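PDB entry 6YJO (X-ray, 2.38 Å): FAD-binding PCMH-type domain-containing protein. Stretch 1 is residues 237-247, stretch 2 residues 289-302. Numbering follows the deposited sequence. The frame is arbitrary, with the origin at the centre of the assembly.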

# COMPACT_ATOMS: atom_id res chain seq x y z
N ALA A 237 11.24 -18.47 0.88
CA ALA A 237 9.85 -18.77 0.56
C ALA A 237 9.45 -20.08 1.23
O ALA A 237 10.09 -21.11 0.97
N PRO A 238 8.43 -20.10 2.08
CA PRO A 238 8.08 -21.35 2.75
C PRO A 238 7.52 -22.35 1.76
O PRO A 238 6.99 -22.00 0.70
N GLU A 239 7.67 -23.63 2.11
CA GLU A 239 7.21 -24.72 1.26
C GLU A 239 5.86 -25.26 1.69
O GLU A 239 5.21 -25.96 0.90
N THR A 240 5.42 -24.95 2.91
CA THR A 240 4.19 -25.47 3.49
C THR A 240 3.34 -24.28 3.92
O THR A 240 3.59 -23.67 4.97
N VAL A 241 2.33 -23.94 3.12
CA VAL A 241 1.51 -22.75 3.33
C VAL A 241 0.05 -23.14 3.17
O VAL A 241 -0.33 -23.78 2.18
N THR A 242 -0.77 -22.76 4.15
CA THR A 242 -2.19 -23.14 4.18
C THR A 242 -3.09 -21.91 4.15
O THR A 242 -3.31 -21.27 5.19
N PRO A 243 -3.63 -21.54 2.99
CA PRO A 243 -4.74 -20.58 2.98
C PRO A 243 -5.97 -21.17 3.64
O PRO A 243 -6.14 -22.39 3.72
N PHE A 244 -6.84 -20.29 4.13
CA PHE A 244 -8.10 -20.72 4.72
C PHE A 244 -9.15 -19.63 4.59
O PHE A 244 -8.83 -18.44 4.48
N SER A 245 -10.42 -20.06 4.60
CA SER A 245 -11.57 -19.17 4.72
C SER A 245 -12.52 -19.73 5.77
O SER A 245 -12.60 -20.94 5.97
N ILE A 246 -13.23 -18.83 6.45
CA ILE A 246 -14.34 -19.16 7.33
C ILE A 246 -15.50 -18.26 6.92
O ILE A 246 -15.43 -17.04 7.08
N GLU A 247 -16.56 -18.86 6.39
CA GLU A 247 -17.74 -18.11 5.97
C GLU A 247 -18.69 -17.93 7.14
O GLU A 247 -18.91 -18.86 7.94
N VAL A 289 -3.85 -16.75 5.94
CA VAL A 289 -2.81 -17.70 5.56
C VAL A 289 -2.06 -18.12 6.82
O VAL A 289 -1.64 -17.27 7.62
N TYR A 290 -1.87 -19.43 6.99
CA TYR A 290 -1.06 -19.98 8.07
C TYR A 290 0.12 -20.71 7.45
O TYR A 290 -0.06 -21.68 6.71
N TYR A 291 1.33 -20.23 7.74
CA TYR A 291 2.55 -20.85 7.23
C TYR A 291 2.85 -22.06 8.11
O TYR A 291 3.60 -21.98 9.09
N GLY A 292 2.26 -23.18 7.74
CA GLY A 292 2.33 -24.39 8.54
C GLY A 292 1.32 -25.39 8.03
O GLY A 292 0.71 -25.21 6.97
N THR A 293 1.14 -26.46 8.80
CA THR A 293 0.27 -27.55 8.40
C THR A 293 -1.18 -27.25 8.76
O THR A 293 -1.49 -26.40 9.60
N ARG A 294 -2.10 -27.96 8.09
CA ARG A 294 -3.52 -27.80 8.38
C ARG A 294 -3.81 -28.09 9.85
O ARG A 294 -4.48 -27.30 10.53
N ALA A 295 -3.30 -29.22 10.35
CA ALA A 295 -3.57 -29.60 11.74
C ALA A 295 -3.03 -28.56 12.72
O ALA A 295 -3.62 -28.37 13.79
N ASN A 296 -1.93 -27.89 12.39
CA ASN A 296 -1.44 -26.83 13.26
C ASN A 296 -2.31 -25.59 13.16
O ASN A 296 -2.57 -24.93 14.18
N LEU A 297 -2.77 -25.25 11.96
CA LEU A 297 -3.74 -24.17 11.81
C LEU A 297 -4.96 -24.43 12.67
O LEU A 297 -5.48 -23.51 13.32
N ASN A 298 -5.44 -25.67 12.69
CA ASN A 298 -6.61 -26.02 13.48
C ASN A 298 -6.41 -25.68 14.96
O ASN A 298 -7.33 -25.18 15.62
N THR A 299 -5.22 -25.96 15.49
CA THR A 299 -4.97 -25.64 16.89
C THR A 299 -4.86 -24.14 17.11
O THR A 299 -5.26 -23.63 18.17
N ALA A 300 -4.33 -23.40 16.14
CA ALA A 300 -4.21 -21.95 16.29
C ALA A 300 -5.57 -21.27 16.27
O ALA A 300 -5.80 -20.29 16.98
N LEU A 301 -6.49 -21.78 15.45
CA LEU A 301 -7.81 -21.18 15.31
C LEU A 301 -8.79 -21.61 16.39
O LEU A 301 -9.81 -20.94 16.58
N ARG A 302 -8.50 -22.70 17.10
CA ARG A 302 -9.45 -23.24 18.07
C ARG A 302 -10.00 -22.19 19.03
O ARG A 302 -11.22 -22.17 19.26

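A strand that runs through a short turn into a helix can grip one neighbouring strand twice, first through its backbone and then through helical side chains, and this FAD-binding PCMH-type domain-containing protein offers a compact example. Val289, with chi1 in the t well, lies opposite Pro243 in an antiparallel, non-hydrogen-bonded pair, their side chains on the same face of the sheet. Its backbone also receives the ring of Phe244, whose CE1 comes within 3.4 Å of Val289 N. Tyr290 pairs with Thr242 through two backbone hydrogen bonds, Thr242 N to Tyr290 O and Tyr290 N to Thr242 O, both 2.9 Å. Its t rotamer leads the end of the side chain away, so its contribution is chiefly backbone.

Tyr291 (m) points sideways, and its ring meets apolar neighbours: CD1 lies 3.6 Å from Pro238 CG and 4.0 Å from Val241 CG1, the latter at the ring edge. Gly292 contributes its carbonyl, which accepts a 2.7 Å hydrogen bond from Thr242 OG1 to Gly292 O; a CB here would come within 2.4 Å of Tyr290 CE2. Thr293 (p) points away and caps the helix, its OG1 accepting from Asn296 N at 3.2 Å. Arg294 (t) stays at the margin, its NE bonded to Asn298 OD1 at 2.9 Å.

The helix then turns two leucines toward the strand. Leu297, with chi1 t and chi2 p, sets CD2 3.9 Å from Thr242 CG2, while its CD1 sits over the face of the Phe244 ring in a CH-pi contact, 4.1 Å from the ring centroid. One turn on, Leu301 (m, t) places CD1 over that same face, 4.2 Å from Phe244 CD2, and 4.3 Å from Ile246 CD1. Phe244, in the p rotamer, thus links the paired strands to the helix.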

# COMPACT_ATOMS: atom_id res chain seq x y z
CB ALA A 237 9.65 -18.87 -0.95
CB PRO A 238 7.02 -20.92 3.77
CG PRO A 238 6.36 -19.75 3.14
CD PRO A 238 7.41 -19.06 2.30
CB GLU A 239 8.25 -25.85 1.27
CG GLU A 239 8.57 -26.39 2.65
CD GLU A 239 9.61 -27.51 2.62
OE1 GLU A 239 10.24 -27.71 1.56
OE2 GLU A 239 9.79 -28.19 3.65
CB THR A 240 4.51 -26.39 4.67
OG1 THR A 240 5.23 -27.54 4.20
CG2 THR A 240 3.24 -26.84 5.38
CB VAL A 241 1.90 -21.62 2.35
CG1 VAL A 241 3.39 -21.66 2.05
CG2 VAL A 241 1.10 -21.69 1.06
CB THR A 242 -2.48 -23.97 5.43
OG1 THR A 242 -1.55 -25.05 5.53
CG2 THR A 242 -3.91 -24.52 5.39
CB PRO A 243 -4.98 -20.32 1.49
CG PRO A 243 -3.73 -20.75 0.79
CD PRO A 243 -3.14 -21.85 1.63
CB PHE A 244 -7.93 -21.11 6.19
CG PHE A 244 -7.48 -19.98 7.09
CD1 PHE A 244 -6.14 -19.67 7.21
CD2 PHE A 244 -8.40 -19.25 7.83
CE1 PHE A 244 -5.72 -18.64 8.04
CE2 PHE A 244 -7.99 -18.22 8.66
CZ PHE A 244 -6.65 -17.92 8.76
CB SER A 245 -12.31 -19.01 3.39
OG SER A 245 -13.10 -20.15 3.09
CB ILE A 246 -14.01 -18.95 8.81
CG1 ILE A 246 -12.82 -19.82 9.25
CG2 ILE A 246 -15.24 -19.25 9.66
CD1 ILE A 246 -11.57 -19.02 9.55
CB GLU A 247 -18.45 -18.83 4.82
CG GLU A 247 -17.55 -19.14 3.64
CD GLU A 247 -18.30 -19.80 2.50
OE1 GLU A 247 -19.53 -19.98 2.63
OE2 GLU A 247 -17.67 -20.14 1.48
CB VAL A 289 -1.83 -17.11 4.54
CG1 VAL A 289 -0.68 -18.09 4.30
CG2 VAL A 289 -2.53 -16.77 3.23
CB TYR A 290 -1.88 -20.94 8.93
CG TYR A 290 -1.13 -21.49 10.13
CD1 TYR A 290 -1.05 -20.77 11.31
CD2 TYR A 290 -0.48 -22.72 10.07
CE1 TYR A 290 -0.36 -21.26 12.40
CE2 TYR A 290 0.21 -23.22 11.16
CZ TYR A 290 0.27 -22.49 12.32
OH TYR A 290 0.96 -22.97 13.41
CB TYR A 291 3.69 -19.84 7.18
CG TYR A 291 3.35 -18.69 6.26
CD1 TYR A 291 3.32 -18.88 4.88
CD2 TYR A 291 3.03 -17.44 6.76
CE1 TYR A 291 2.99 -17.84 4.03
CE2 TYR A 291 2.70 -16.40 5.91
CZ TYR A 291 2.69 -16.61 4.55
OH TYR A 291 2.36 -15.57 3.69
CB THR A 293 0.70 -28.86 9.06
OG1 THR A 293 0.43 -28.81 10.46
CG2 THR A 293 2.19 -29.10 8.84
CB ARG A 294 -4.36 -28.71 7.48
CG ARG A 294 -5.83 -28.81 7.88
CD ARG A 294 -6.52 -27.44 7.90
NE ARG A 294 -7.85 -27.49 8.51
CZ ARG A 294 -8.96 -27.83 7.86
NH1 ARG A 294 -8.91 -28.17 6.58
NH2 ARG A 294 -10.12 -27.84 8.50
CB ALA A 295 -2.96 -30.97 12.02
CB ASN A 296 0.01 -26.48 12.92
CG ASN A 296 0.99 -27.54 13.39
OD1 ASN A 296 1.90 -27.92 12.66
ND2 ASN A 296 0.80 -28.03 14.62
CB LEU A 297 -4.13 -24.02 10.34
CG LEU A 297 -5.34 -23.14 10.00
CD1 LEU A 297 -5.03 -21.67 10.22
CD2 LEU A 297 -5.79 -23.38 8.57
CB ASN A 298 -6.94 -27.50 13.30
CG ASN A 298 -7.52 -27.80 11.93
OD1 ASN A 298 -8.18 -26.95 11.32
ND2 ASN A 298 -7.27 -29.01 11.43
CB THR A 299 -3.69 -26.33 17.37
OG1 THR A 299 -2.64 -26.10 16.43
CG2 THR A 299 -3.93 -27.83 17.53
CB ALA A 300 -3.32 -21.38 15.19
CB LEU A 301 -8.40 -21.53 13.94
CG LEU A 301 -7.84 -20.77 12.74
CD1 LEU A 301 -8.46 -21.29 11.45
CD2 LEU A 301 -8.10 -19.27 12.89
CB ARG A 302 -8.79 -24.39 18.84
CG ARG A 302 -9.79 -25.30 19.53
CD ARG A 302 -9.13 -26.52 20.20
NE ARG A 302 -8.21 -27.23 19.31
CZ ARG A 302 -8.58 -27.92 18.23
NH1 ARG A 302 -9.86 -27.99 17.89
NH2 ARG A 302 -7.67 -28.53 17.49